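Local coordinates for amphoterin-induced protein 1 (Mus musculus, PDB 2XOT) that promotes the growth and fasciculation of neurites, forms homodimers through its extracellular leucine-rich repeats and may mediate cell-cell interaction, at residues Q215-S220 against E327-E332; P13-C18 against Q28-V33; N77-E82 against E105-D110; L155-N160 against L180-K185; Q209-W214 against H238-L243. All coordinates share one frame; numbering follows the deposited sequence.

Contact 1: Q215-S220 against E327-E332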
# COMPACT_ATOMS: atom_id res chain seq x y z
N GLN B 215 20.53 -16.58 11.42
CA GLN B 215 19.92 -17.85 11.01
C GLN B 215 19.14 -18.54 12.15
O GLN B 215 18.01 -19.01 11.95
CB GLN B 215 21.01 -18.79 10.50
CG GLN B 215 20.45 -20.04 9.85
CD GLN B 215 21.52 -21.04 9.51
OE1 GLN B 215 22.36 -21.37 10.34
NE2 GLN B 215 21.50 -21.51 8.27
N TYR B 216 19.74 -18.60 13.33
CA TYR B 216 19.06 -19.13 14.51
C TYR B 216 17.75 -18.35 14.79
O TYR B 216 16.74 -18.93 15.15
CB TYR B 216 20.00 -19.09 15.73
CG TYR B 216 19.31 -19.26 17.07
CD1 TYR B 216 18.97 -20.52 17.55
CD2 TYR B 216 19.00 -18.16 17.86
CE1 TYR B 216 18.34 -20.68 18.78
CE2 TYR B 216 18.36 -18.31 19.10
CZ TYR B 216 18.03 -19.57 19.55
OH TYR B 216 17.41 -19.71 20.77
N ARG B 217 17.79 -17.04 14.57
CA ARG B 217 16.62 -16.18 14.75
C ARG B 217 15.60 -16.28 13.61
O ARG B 217 14.53 -15.67 13.68
CB ARG B 217 17.07 -14.73 14.92
CG ARG B 217 17.79 -14.45 16.25
CD ARG B 217 16.83 -14.44 17.44
NE ARG B 217 15.57 -13.79 17.06
CZ ARG B 217 15.26 -12.51 17.26
NH1 ARG B 217 16.07 -11.70 17.91
NH2 ARG B 217 14.08 -12.06 16.84
N GLN B 218 15.94 -17.05 12.57
CA GLN B 218 15.09 -17.22 11.41
C GLN B 218 14.70 -15.90 10.75
O GLN B 218 13.57 -15.74 10.29
CB GLN B 218 13.86 -18.07 11.76
CG GLN B 218 14.23 -19.53 11.95
CD GLN B 218 13.01 -20.40 12.20
OE1 GLN B 218 12.41 -20.34 13.26
NE2 GLN B 218 12.64 -21.19 11.20
N LEU B 219 15.66 -14.98 10.67
CA LEU B 219 15.47 -13.72 9.97
C LEU B 219 15.37 -13.99 8.47
O LEU B 219 16.13 -14.78 7.93
CB LEU B 219 16.63 -12.78 10.26
CG LEU B 219 16.92 -12.44 11.73
CD1 LEU B 219 18.03 -11.40 11.82
CD2 LEU B 219 15.66 -11.97 12.50
N SER B 220 14.43 -13.32 7.81
CA SER B 220 14.14 -13.54 6.39
C SER B 220 15.31 -13.25 5.51
O SER B 220 15.51 -13.94 4.51
CB SER B 220 13.00 -12.64 5.95
OG SER B 220 11.89 -12.87 6.78
N GLU B 327 6.84 -15.32 17.69
CA GLU B 327 8.19 -15.63 18.19
C GLU B 327 8.20 -15.77 19.70
O GLU B 327 7.49 -15.06 20.39
CB GLU B 327 9.18 -14.52 17.89
CG GLU B 327 9.19 -14.00 16.51
CD GLU B 327 10.36 -13.06 16.33
OE1 GLU B 327 11.48 -13.57 16.26
OE2 GLU B 327 10.15 -11.84 16.31
N THR B 328 9.06 -16.65 20.20
CA THR B 328 9.33 -16.78 21.63
C THR B 328 10.80 -16.46 21.88
O THR B 328 11.70 -17.16 21.39
CB THR B 328 9.01 -18.21 22.14
OG1 THR B 328 7.66 -18.50 21.86
CG2 THR B 328 9.23 -18.32 23.64
N LEU B 329 11.04 -15.41 22.66
CA LEU B 329 12.39 -14.97 22.95
C LEU B 329 12.62 -15.05 24.45
O LEU B 329 11.84 -14.50 25.22
CB LEU B 329 12.60 -13.53 22.43
CG LEU B 329 12.23 -13.36 20.95
CD1 LEU B 329 12.34 -11.93 20.47
CD2 LEU B 329 13.09 -14.30 20.11
N SER B 330 13.69 -15.72 24.84
CA SER B 330 14.05 -15.94 26.24
C SER B 330 15.29 -15.09 26.58
O SER B 330 16.17 -14.91 25.73
CB SER B 330 14.33 -17.43 26.48
N VAL B 331 15.34 -14.57 27.80
CA VAL B 331 16.51 -13.88 28.33
C VAL B 331 16.73 -14.41 29.75
O VAL B 331 15.76 -14.53 30.50
CB VAL B 331 16.33 -12.33 28.33
CG1 VAL B 331 15.83 -11.85 26.97
CG2 VAL B 331 15.36 -11.87 29.44
N GLU B 332 17.98 -14.76 30.09
CA GLU B 332 18.34 -15.22 31.43
C GLU B 332 19.01 -14.08 32.17
O GLU B 332 19.87 -13.39 31.60
CB GLU B 332 19.27 -16.44 31.40
CG GLU B 332 19.32 -17.15 32.77
CD GLU B 332 20.09 -18.47 32.79
OE1 GLU B 332 20.84 -18.76 31.81
OE2 GLU B 332 19.94 -19.21 33.80
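R217 NH2 donates to E327 OE1 at 3.1 Å, with an N-H...O angle of 150°, and the pair is a salt bridge. The donor reaches OE1 on the syn side of the carboxylate, 16° out of its plane, while the guanidinium and carboxylate planes stand 36° apart, so the groups meet through a single nitrogen and a single oxygen. Bends at chi2 and chi3 fold the arginine chain over until its end arrives at the strand, whereas the glutamate runs on extended beyond CG to meet it at about a right angle. L329 CD2 lies over one face of the guanidinium, 4.0 Å from R217 NE. Both charged ends have further partners in the Ig-like domain: R217 NH2 also donates to the carbonyl of D269, and E327 OE2 accepts from the backbone N of K271. A methionine in place of R217 would probably leave the E327 carboxylate without its cationic mate and the carbonyl of D269 without this donor. Just past the arginine, Q218 has positive phi in a Schellman motif, where the chain leaves the helix. The contact thus joins the C-terminal end of helix 205-216, in the LRRCT region, to strand 326-336 of the Ig-like domain, whose backbone pairs with strand 314-321; on the LRRCT side R217 also touches A188 of helix 188-191.

Contact 2: P13-C18 against Q28-V33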
# COMPACT_ATOMS: atom_id res chain seq x y z
N PRO B 13 -2.49 13.45 -21.94
CA PRO B 13 -1.32 13.81 -22.75
C PRO B 13 -1.15 12.85 -23.90
O PRO B 13 -1.78 11.80 -23.91
CB PRO B 13 -0.16 13.68 -21.77
CG PRO B 13 -0.79 13.85 -20.43
CD PRO B 13 -2.11 13.18 -20.54
N ALA B 14 -0.24 13.18 -24.81
CA ALA B 14 -0.16 12.57 -26.14
C ALA B 14 0.04 11.06 -26.22
O ALA B 14 -0.70 10.35 -26.91
CB ALA B 14 0.95 13.27 -26.95
N ASN B 15 1.06 10.55 -25.56
CA ASN B 15 1.40 9.13 -25.67
C ASN B 15 0.97 8.30 -24.44
O ASN B 15 1.61 7.31 -24.08
CB ASN B 15 2.90 9.01 -25.92
CG ASN B 15 3.28 9.50 -27.29
OD1 ASN B 15 3.14 8.78 -28.27
ND2 ASN B 15 3.74 10.73 -27.37
N CYS B 16 -0.15 8.71 -23.83
CA CYS B 16 -0.63 8.11 -22.60
C CYS B 16 -2.00 7.48 -22.77
O CYS B 16 -2.80 7.87 -23.62
CB CYS B 16 -0.74 9.17 -21.51
SG CYS B 16 0.83 9.87 -21.10
N LEU B 17 -2.24 6.51 -21.92
CA LEU B 17 -3.56 5.97 -21.69
C LEU B 17 -3.97 6.58 -20.38
O LEU B 17 -3.27 6.44 -19.39
CB LEU B 17 -3.47 4.47 -21.48
CG LEU B 17 -3.52 3.48 -22.62
CD1 LEU B 17 -2.89 2.14 -22.13
CD2 LEU B 17 -4.96 3.32 -23.06
N CYS B 18 -5.11 7.25 -20.37
CA CYS B 18 -5.62 7.86 -19.16
C CYS B 18 -6.85 7.10 -18.67
O CYS B 18 -7.88 7.05 -19.35
CB CYS B 18 -5.94 9.31 -19.47
SG CYS B 18 -4.47 10.20 -19.95
N GLN B 28 6.81 3.69 -25.07
CA GLN B 28 6.52 4.56 -26.21
C GLN B 28 7.79 5.23 -26.69
O GLN B 28 7.72 6.28 -27.33
CB GLN B 28 5.57 5.67 -25.78
CG GLN B 28 4.22 5.24 -25.25
CD GLN B 28 3.32 4.72 -26.33
OE1 GLN B 28 3.22 5.32 -27.41
NE2 GLN B 28 2.64 3.61 -26.06
N GLN B 29 8.94 4.67 -26.33
CA GLN B 29 10.26 5.30 -26.51
C GLN B 29 10.30 6.83 -26.42
O GLN B 29 10.97 7.49 -27.21
CB GLN B 29 10.90 4.81 -27.84
N LEU B 30 9.62 7.40 -25.42
CA LEU B 30 9.61 8.85 -25.19
C LEU B 30 10.98 9.33 -24.72
O LEU B 30 11.55 8.74 -23.79
CB LEU B 30 8.58 9.24 -24.13
CG LEU B 30 7.12 8.89 -24.39
CD1 LEU B 30 6.28 9.26 -23.16
CD2 LEU B 30 6.61 9.58 -25.65
N PRO B 31 11.51 10.39 -25.35
CA PRO B 31 12.75 10.98 -24.88
C PRO B 31 12.52 12.08 -23.84
O PRO B 31 13.45 12.50 -23.18
CB PRO B 31 13.34 11.55 -26.16
CG PRO B 31 12.19 12.01 -26.91
CD PRO B 31 11.04 11.06 -26.57
N ASN B 32 11.28 12.55 -23.71
CA ASN B 32 10.93 13.55 -22.69
C ASN B 32 9.61 13.17 -22.07
O ASN B 32 8.86 12.39 -22.66
CB ASN B 32 10.77 14.93 -23.32
CG ASN B 32 12.04 15.40 -24.04
OD1 ASN B 32 13.02 15.79 -23.40
ND2 ASN B 32 12.01 15.38 -25.38
N VAL B 33 9.30 13.74 -20.91
CA VAL B 33 8.03 13.47 -20.24
C VAL B 33 6.89 14.14 -21.01
O VAL B 33 7.04 15.29 -21.44
CB VAL B 33 8.01 14.05 -18.80
CG1 VAL B 33 6.71 13.66 -18.09
CG2 VAL B 33 9.23 13.59 -17.97
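N15 gives up the most surface here, and Q28 and L30 contribute nearly equal areas opposite it. The methyl CD2 of L30 sits against the asparagine amide, 3.5 Å from N15 ND2, as the two side chains slide past each other in opposite directions. Q28 approaches from the backbone side: its CG rests 3.5 Å from N15 O, its chain bending at chi2 (-72°) to bring the amide round beside that of N15. The two amide planes are 33° apart, and their nearest atoms are two carbonyl oxygens, N15 OD1 and Q28 OE1, at 3.6 Å, an approach that gives no bond and is probably mildly unfavourable; the packing rests on carbon atoms and on L30. An alanine here would remove the amide and is likely to open a gap beside L30 CD2, leaving CB and the backbone against L30 and Q28. N15 itself occupies a type I turn from P13 to C16, and L30 also packs on N49, next to the glycosylated N50. Disulfides fix the first segment, C16 to C25 and C18 to C12. Such a disulfide-knotted turn, folded against the loop leading into the first repeat, belongs to the LRRNT cap of a leucine-rich repeat solenoid.

Contact 3: N77-E82 against E105-D110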
# COMPACT_ATOMS: atom_id res chain seq x y z
N ASN B 77 20.39 9.36 -16.44
CA ASN B 77 21.70 9.60 -15.82
C ASN B 77 21.79 10.91 -15.03
O ASN B 77 22.84 11.26 -14.52
CB ASN B 77 22.80 9.51 -16.86
CG ASN B 77 22.61 10.48 -17.97
OD1 ASN B 77 22.12 11.58 -17.77
ND2 ASN B 77 22.99 10.08 -19.16
N PHE B 78 20.67 11.62 -14.91
CA PHE B 78 20.67 12.90 -14.23
C PHE B 78 19.32 13.20 -13.61
O PHE B 78 18.31 13.04 -14.26
CB PHE B 78 21.06 14.02 -15.19
CG PHE B 78 20.74 15.38 -14.66
CD1 PHE B 78 21.62 16.02 -13.81
CD2 PHE B 78 19.53 15.99 -14.95
CE1 PHE B 78 21.32 17.26 -13.27
CE2 PHE B 78 19.22 17.23 -14.42
CZ PHE B 78 20.13 17.87 -13.58
N ILE B 79 19.30 13.64 -12.34
CA ILE B 79 18.07 14.05 -11.66
C ILE B 79 18.33 15.39 -11.03
O ILE B 79 19.29 15.54 -10.28
CB ILE B 79 17.67 13.06 -10.53
CG1 ILE B 79 17.44 11.66 -11.09
CG2 ILE B 79 16.41 13.53 -9.80
CD1 ILE B 79 17.53 10.59 -10.07
N SER B 80 17.47 16.35 -11.32
CA SER B 80 17.62 17.71 -10.80
C SER B 80 17.48 17.77 -9.29
O SER B 80 16.72 17.01 -8.68
CB SER B 80 16.61 18.65 -11.46
OG SER B 80 16.38 19.80 -10.66
N SER B 81 18.19 18.72 -8.68
CA SER B 81 18.08 18.98 -7.24
C SER B 81 16.71 19.56 -6.87
O SER B 81 16.41 19.77 -5.69
CB SER B 81 19.19 19.93 -6.80
OG SER B 81 19.29 21.01 -7.72
N GLU B 82 15.88 19.83 -7.88
CA GLU B 82 14.53 20.34 -7.66
C GLU B 82 13.46 19.46 -8.29
O GLU B 82 12.32 19.86 -8.39
CB GLU B 82 14.40 21.73 -8.29
CG GLU B 82 15.59 22.65 -8.05
CD GLU B 82 15.73 23.06 -6.61
OE1 GLU B 82 14.69 23.41 -5.99
OE2 GLU B 82 16.88 23.06 -6.09
N GLU B 105 23.97 14.76 -2.52
CA GLU B 105 23.42 15.13 -1.21
C GLU B 105 22.09 15.85 -1.35
O GLU B 105 21.90 16.66 -2.26
CB GLU B 105 24.41 15.97 -0.40
CG GLU B 105 24.89 17.23 -1.08
CD GLU B 105 25.65 18.16 -0.13
OE1 GLU B 105 25.96 17.77 1.03
OE2 GLU B 105 25.92 19.29 -0.58
N PHE B 106 21.16 15.51 -0.45
CA PHE B 106 19.79 15.99 -0.46
C PHE B 106 18.95 15.66 -1.70
O PHE B 106 17.87 16.23 -1.87
CB PHE B 106 19.75 17.49 -0.17
CG PHE B 106 20.72 17.91 0.89
CD1 PHE B 106 20.72 17.31 2.13
CD2 PHE B 106 21.67 18.89 0.64
CE1 PHE B 106 21.62 17.67 3.11
CE2 PHE B 106 22.58 19.26 1.61
CZ PHE B 106 22.56 18.66 2.84
N LEU B 107 19.39 14.71 -2.53
CA LEU B 107 18.68 14.39 -3.78
C LEU B 107 17.22 13.96 -3.59
O LEU B 107 16.38 14.29 -4.41
CB LEU B 107 19.42 13.31 -4.58
CG LEU B 107 18.98 13.07 -6.01
CD1 LEU B 107 19.15 14.33 -6.87
CD2 LEU B 107 19.76 11.91 -6.62
N PHE B 108 16.93 13.26 -2.50
CA PHE B 108 15.58 12.75 -2.24
C PHE B 108 14.92 13.45 -1.06
O PHE B 108 13.83 13.07 -0.66
CB PHE B 108 15.63 11.24 -2.00
CG PHE B 108 16.18 10.45 -3.18
CD1 PHE B 108 15.47 10.36 -4.36
CD2 PHE B 108 17.41 9.81 -3.11
CE1 PHE B 108 15.96 9.67 -5.44
CE2 PHE B 108 17.89 9.10 -4.19
CZ PHE B 108 17.16 9.04 -5.35
N SER B 109 15.56 14.47 -0.52
CA SER B 109 15.10 15.16 0.68
C SER B 109 13.78 15.93 0.55
O SER B 109 13.16 16.25 1.56
CB SER B 109 16.18 16.12 1.17
OG SER B 109 17.26 15.37 1.64
N ASP B 110 13.35 16.21 -0.68
CA ASP B 110 12.02 16.79 -0.88
C ASP B 110 10.92 15.69 -0.74
O ASP B 110 9.74 16.02 -0.64
CB ASP B 110 11.91 17.48 -2.25
CG ASP B 110 12.77 18.75 -2.34
OD1 ASP B 110 12.99 19.40 -1.30
OD2 ASP B 110 13.22 19.08 -3.46
O HOH W 1 16.11 16.44 -6.03
O HOH W 2 13.85 17.92 -5.73
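I79 and L107 cross at about a right angle, and one methyl, L107 CD1, does nearly all the touching. It lies 4.1 Å from I79 CG2 and also presses on the backbone beside it, 3.6 Å from I79 O. The leucine owes this reach to its first torsion: with chi1 at -168°, CG swings away from its own backbone N, and the end of the side chain comes nearer to segment 77-82 than the start of it would suggest. On the isoleucine, CG2 is likewise the branch turned away from the backbone N, while L100 packs against the same side chain.

Polar atoms beside this apolar pair can be joined through water. One water lies within bonding distance of both S80 O, at 2.8 Å, and L107 O, at 2.7 Å, and can bridge two carbonyls that could not bond to each other directly. A second water is 2.6 Å from D110 OD2 and may also reach S81 O weakly. In segment 77-82 the backbone is shaped by S80, whose OG accepts from E82 N at 2.8 Å in an ST turn. In the facing segment, F106 to S109 form a type I beta turn, closed by the bond from S109 N to F106 O.

Segment 77-82 belongs to LRR 2 and segment 105-110 to the end of LRR 3, about four residues further along its repeat. Stacking of successive coils through inward-facing aliphatic side chains, here on the side away from the main parallel sheet, is characteristic of the leucine-rich repeat solenoid.

Contact 4: L155-N160 against L180-K185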
# COMPACT_ATOMS: atom_id res chain seq x y z
N LEU B 155 23.02 4.87 7.21
CA LEU B 155 21.58 4.74 6.98
C LEU B 155 20.85 4.14 8.19
O LEU B 155 19.70 4.49 8.46
CB LEU B 155 21.29 3.89 5.73
CG LEU B 155 21.59 4.58 4.39
CD1 LEU B 155 21.41 3.62 3.21
CD2 LEU B 155 20.72 5.83 4.24
N ILE B 156 21.54 3.23 8.90
CA ILE B 156 20.90 2.43 9.93
C ILE B 156 21.51 2.51 11.34
O ILE B 156 20.88 2.07 12.30
CB ILE B 156 20.81 0.95 9.50
CG1 ILE B 156 22.21 0.37 9.21
CG2 ILE B 156 19.87 0.83 8.30
CD1 ILE B 156 22.21 -1.08 8.89
N LYS B 157 22.70 3.10 11.47
CA LYS B 157 23.37 3.23 12.77
C LYS B 157 22.71 4.29 13.66
O LYS B 157 22.52 5.43 13.24
CB LYS B 157 24.84 3.58 12.55
CG LYS B 157 25.72 3.49 13.79
CD LYS B 157 27.17 3.75 13.38
CE LYS B 157 28.13 3.63 14.55
NZ LYS B 157 29.55 3.60 14.08
N ASP B 158 22.39 3.90 14.89
CA ASP B 158 21.83 4.81 15.89
C ASP B 158 22.66 6.09 15.94
O ASP B 158 23.88 6.04 16.02
CB ASP B 158 21.78 4.14 17.27
N GLY B 159 21.99 7.23 15.85
CA GLY B 159 22.67 8.51 15.83
C GLY B 159 22.16 9.37 14.69
O GLY B 159 21.72 10.50 14.91
N ASN B 160 22.19 8.81 13.49
CA ASN B 160 21.83 9.54 12.29
C ASN B 160 21.07 8.63 11.31
O ASN B 160 21.22 8.72 10.10
CB ASN B 160 23.13 10.09 11.66
CG ASN B 160 22.89 11.19 10.66
OD1 ASN B 160 21.93 11.94 10.75
ND2 ASN B 160 23.79 11.29 9.68
N LEU B 180 30.69 -5.09 11.35
CA LEU B 180 30.03 -6.17 12.08
C LEU B 180 29.59 -5.80 13.48
O LEU B 180 28.51 -6.20 13.89
CB LEU B 180 30.93 -7.39 12.14
CG LEU B 180 31.33 -8.03 10.81
CD1 LEU B 180 32.36 -9.12 11.07
CD2 LEU B 180 30.11 -8.58 10.05
N THR B 181 30.41 -5.07 14.22
CA THR B 181 30.05 -4.63 15.57
C THR B 181 28.85 -3.69 15.55
O THR B 181 28.03 -3.67 16.48
CB THR B 181 31.21 -3.91 16.27
OG1 THR B 181 32.36 -4.74 16.23
CG2 THR B 181 30.88 -3.65 17.73
N ASP B 182 28.75 -2.88 14.49
CA ASP B 182 27.61 -1.99 14.33
C ASP B 182 26.35 -2.77 13.97
O ASP B 182 25.27 -2.49 14.48
CB ASP B 182 27.87 -0.95 13.24
CG ASP B 182 28.91 0.09 13.64
OD1 ASP B 182 29.01 0.41 14.85
OD2 ASP B 182 29.62 0.60 12.75
N LEU B 183 26.50 -3.75 13.09
CA LEU B 183 25.38 -4.56 12.66
C LEU B 183 24.77 -5.41 13.77
O LEU B 183 23.56 -5.57 13.81
CB LEU B 183 25.77 -5.47 11.48
CG LEU B 183 26.15 -4.77 10.18
CD1 LEU B 183 26.46 -5.80 9.09
CD2 LEU B 183 25.05 -3.82 9.75
N GLN B 184 25.63 -5.94 14.67
CA GLN B 184 25.20 -6.73 15.82
C GLN B 184 24.31 -5.94 16.78
O GLN B 184 23.42 -6.49 17.40
CB GLN B 184 26.42 -7.27 16.58
CG GLN B 184 26.23 -8.72 17.10
CD GLN B 184 25.22 -8.90 18.25
OE1 GLN B 184 24.36 -9.79 18.22
NE2 GLN B 184 25.35 -8.07 19.29
N LYS B 185 24.55 -4.65 16.90
CA LYS B 185 23.80 -3.78 17.79
C LYS B 185 22.42 -3.41 17.28
O LYS B 185 21.59 -2.91 18.05
CB LYS B 185 24.58 -2.49 18.02
CG LYS B 185 25.73 -2.68 18.95
CD LYS B 185 26.78 -1.59 18.83
CE LYS B 185 27.91 -1.89 19.83
NZ LYS B 185 29.15 -1.10 19.60
O HOH W 3 30.92 2.34 11.42
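K157 and D182 form the charged part of the contact. The lysine nitrogen faces the carboxylate about evenly, with K157 NZ 3.3 Å from D182 OD2 and 3.3 Å from D182 OD1; both hydrogen bonds are weak, so the salt bridge probably depends more on charge attraction than on well-directed bonds. A fully extended lysine chain, starting with CG opposite the backbone N (chi1 -169°), carries the ammonium across to the helix, though K157 also touches a crystal neighbour that may influence its course. Its CE also lies against the carboxylate, 3.4 Å from D182 OD1, so the aliphatic end of the lysine shares in the packing.

Water supplements the pair. One molecule donates to D182 OD2 and accepts a weak bond from K157 NZ, closing a small bridge on the polar side.

The apolar part is a single methyl contact between I156 CD1 and L183 CD2, 4.0 Å apart. The isoleucine holds CG1 between its backbone N and carbonyl carbon (chi1 59°), and from there its extended branch brings CD1 to the leucine.

Segment 155-160 lies in the loop between strands 140-142 and 167-169, and the contact brings it against helix 180-184, LRR 5 thus meeting LRR 6. I156 and L183 both pack on L194 of strand 194-195, the last strand of the main sheet, and L183 also reaches L210, where helix 205-216 of the LRRCT region covers the next side.

Contact 5: Q209-W214 against H238-L243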
# COMPACT_ATOMS: atom_id res chain seq x y z
N GLN B 209 29.66 -15.70 12.69
CA GLN B 209 28.95 -15.58 13.95
C GLN B 209 27.76 -14.65 13.87
O GLN B 209 26.74 -14.88 14.53
CB GLN B 209 29.93 -15.14 15.04
CG GLN B 209 30.78 -16.32 15.48
CD GLN B 209 32.11 -15.95 16.09
OE1 GLN B 209 32.97 -16.83 16.30
NE2 GLN B 209 32.31 -14.67 16.37
N LEU B 210 27.88 -13.59 13.07
CA LEU B 210 26.76 -12.69 12.82
C LEU B 210 25.63 -13.43 12.11
O LEU B 210 24.51 -13.46 12.59
CB LEU B 210 27.22 -11.48 12.00
CG LEU B 210 26.10 -10.45 11.72
CD1 LEU B 210 25.92 -9.43 12.90
CD2 LEU B 210 26.34 -9.73 10.41
N PHE B 211 25.93 -14.02 10.96
CA PHE B 211 24.92 -14.67 10.15
C PHE B 211 24.38 -15.94 10.84
O PHE B 211 23.22 -16.32 10.64
CB PHE B 211 25.49 -14.95 8.75
CG PHE B 211 25.54 -13.72 7.88
CD1 PHE B 211 24.39 -13.20 7.33
CD2 PHE B 211 26.72 -13.05 7.66
CE1 PHE B 211 24.41 -12.04 6.57
CE2 PHE B 211 26.74 -11.89 6.87
CZ PHE B 211 25.60 -11.40 6.33
N SER B 212 25.21 -16.58 11.65
CA SER B 212 24.80 -17.75 12.43
C SER B 212 23.70 -17.35 13.42
O SER B 212 22.68 -18.02 13.53
CB SER B 212 26.00 -18.34 13.17
OG SER B 212 25.62 -19.41 14.02
N HIS B 213 23.88 -16.24 14.11
CA HIS B 213 22.84 -15.70 14.95
C HIS B 213 21.56 -15.40 14.16
O HIS B 213 20.48 -15.85 14.53
CB HIS B 213 23.33 -14.45 15.69
CG HIS B 213 22.27 -13.79 16.51
ND1 HIS B 213 21.60 -14.46 17.50
CD2 HIS B 213 21.73 -12.55 16.45
CE1 HIS B 213 20.70 -13.66 18.03
NE2 HIS B 213 20.76 -12.49 17.41
N TRP B 214 21.70 -14.67 13.04
CA TRP B 214 20.55 -14.30 12.23
C TRP B 214 19.79 -15.52 11.73
O TRP B 214 18.55 -15.51 11.64
CB TRP B 214 20.99 -13.46 11.02
CG TRP B 214 21.56 -12.10 11.37
CD1 TRP B 214 22.07 -11.69 12.56
CD2 TRP B 214 21.70 -11.00 10.48
NE1 TRP B 214 22.51 -10.39 12.46
CE2 TRP B 214 22.29 -9.95 11.19
CE3 TRP B 214 21.37 -10.81 9.14
CZ2 TRP B 214 22.56 -8.72 10.61
CZ3 TRP B 214 21.65 -9.59 8.57
CH2 TRP B 214 22.24 -8.56 9.30
N HIS B 238 32.98 -19.40 -0.82
CA HIS B 238 32.41 -20.33 0.14
C HIS B 238 31.08 -19.83 0.61
O HIS B 238 30.86 -18.64 0.69
CB HIS B 238 33.34 -20.46 1.34
CG HIS B 238 34.69 -21.00 1.00
ND1 HIS B 238 35.72 -20.20 0.57
CD2 HIS B 238 35.16 -22.28 0.95
CE1 HIS B 238 36.78 -20.95 0.32
NE2 HIS B 238 36.46 -22.21 0.53
N ASN B 239 30.18 -20.75 0.93
CA ASN B 239 28.94 -20.39 1.58
C ASN B 239 29.25 -20.04 3.03
O ASN B 239 29.90 -20.80 3.75
CB ASN B 239 27.94 -21.53 1.52
CG ASN B 239 26.56 -21.11 1.96
OD1 ASN B 239 25.80 -20.48 1.19
ND2 ASN B 239 26.21 -21.45 3.18
N ILE B 240 28.79 -18.87 3.46
CA ILE B 240 29.09 -18.38 4.81
C ILE B 240 28.80 -19.46 5.86
O ILE B 240 29.59 -19.68 6.77
CB ILE B 240 28.29 -17.07 5.13
CG1 ILE B 240 28.83 -15.91 4.29
CG2 ILE B 240 28.39 -16.68 6.58
CD1 ILE B 240 28.04 -14.63 4.42
N PHE B 241 27.70 -20.18 5.68
CA PHE B 241 27.29 -21.23 6.63
C PHE B 241 28.15 -22.50 6.59
O PHE B 241 27.92 -23.41 7.36
CB PHE B 241 25.79 -21.52 6.49
CG PHE B 241 24.96 -20.31 6.70
CD1 PHE B 241 24.80 -19.80 7.98
CD2 PHE B 241 24.43 -19.62 5.62
CE1 PHE B 241 24.08 -18.65 8.19
CE2 PHE B 241 23.72 -18.44 5.82
CZ PHE B 241 23.53 -17.95 7.11
N SER B 242 29.17 -22.53 5.75
CA SER B 242 30.15 -23.60 5.82
C SER B 242 31.29 -23.28 6.82
O SER B 242 32.04 -24.17 7.21
CB SER B 242 30.68 -23.91 4.41
OG SER B 242 31.74 -23.05 4.08
N LEU B 243 31.39 -22.03 7.28
CA LEU B 243 32.50 -21.60 8.16
C LEU B 243 32.59 -22.31 9.52
O LEU B 243 33.63 -22.25 10.17
CB LEU B 243 32.51 -20.08 8.38
CG LEU B 243 32.89 -19.15 7.22
CD1 LEU B 243 33.43 -17.84 7.74
CD2 LEU B 243 33.88 -19.78 6.30
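F211 meets I240 through one ring face: the methyl I240 CD1 stands 4.2 Å from the ring centroid and 28° off the ring normal, a CH-pi contact. This is the close-packed part, with F211 CD2 and I240 CD1 3.8 Å apart and I240 CG2 filling in against F211 CB at 4.0 Å. L229 and V222 also touch the phenylalanine, enclosing it within the domain.

F241, partly exposed, forms the looser-facing side, although it has as much surface covered as I240. Its ring turns an edge to the helix backbone, with F241 CE1 3.5 Å from F211 O and the oxygen near the ring plane, while F241 CZ reaches F211 CB at 3.9 Å. At the start of the 3-10 segment, N239 O accepts from both S242 N and S242 OG, the hydroxyl lying in the carbonyl plane, and these bonds secure the turn that presents I240 and F241.

Across the two segments the chemistry is that of hydrocarbon and aromatic surfaces, with a ring edge beside a carbonyl as its polar touch; helix 205-216 is therefore probably held to the 3-10 segment of the LRRCT cap chiefly by shape and burial.

From the N terminus, contact 2 closes a short loop within the LRRNT cap. Contact 3 then joins LRR 2 to LRR 3, and contact 4 joins LRR 5 to LRR 6; these three follow one another in series along the solenoid. Contact 5 closes a loop inside the LRRCT region and crosses contact 1, since 215-220 falls between its segments while 327-332 lies beyond them. Both use helix 205-216, and their centres are about 16 Å apart. That helix also packs on helix 180-184, through L210 and L180, linking contacts 4 and 5. Contact 1 spans the longest loop, tying the LRRCT cap to the Ig-like domain, its centre about 50 Å from that of contact 2.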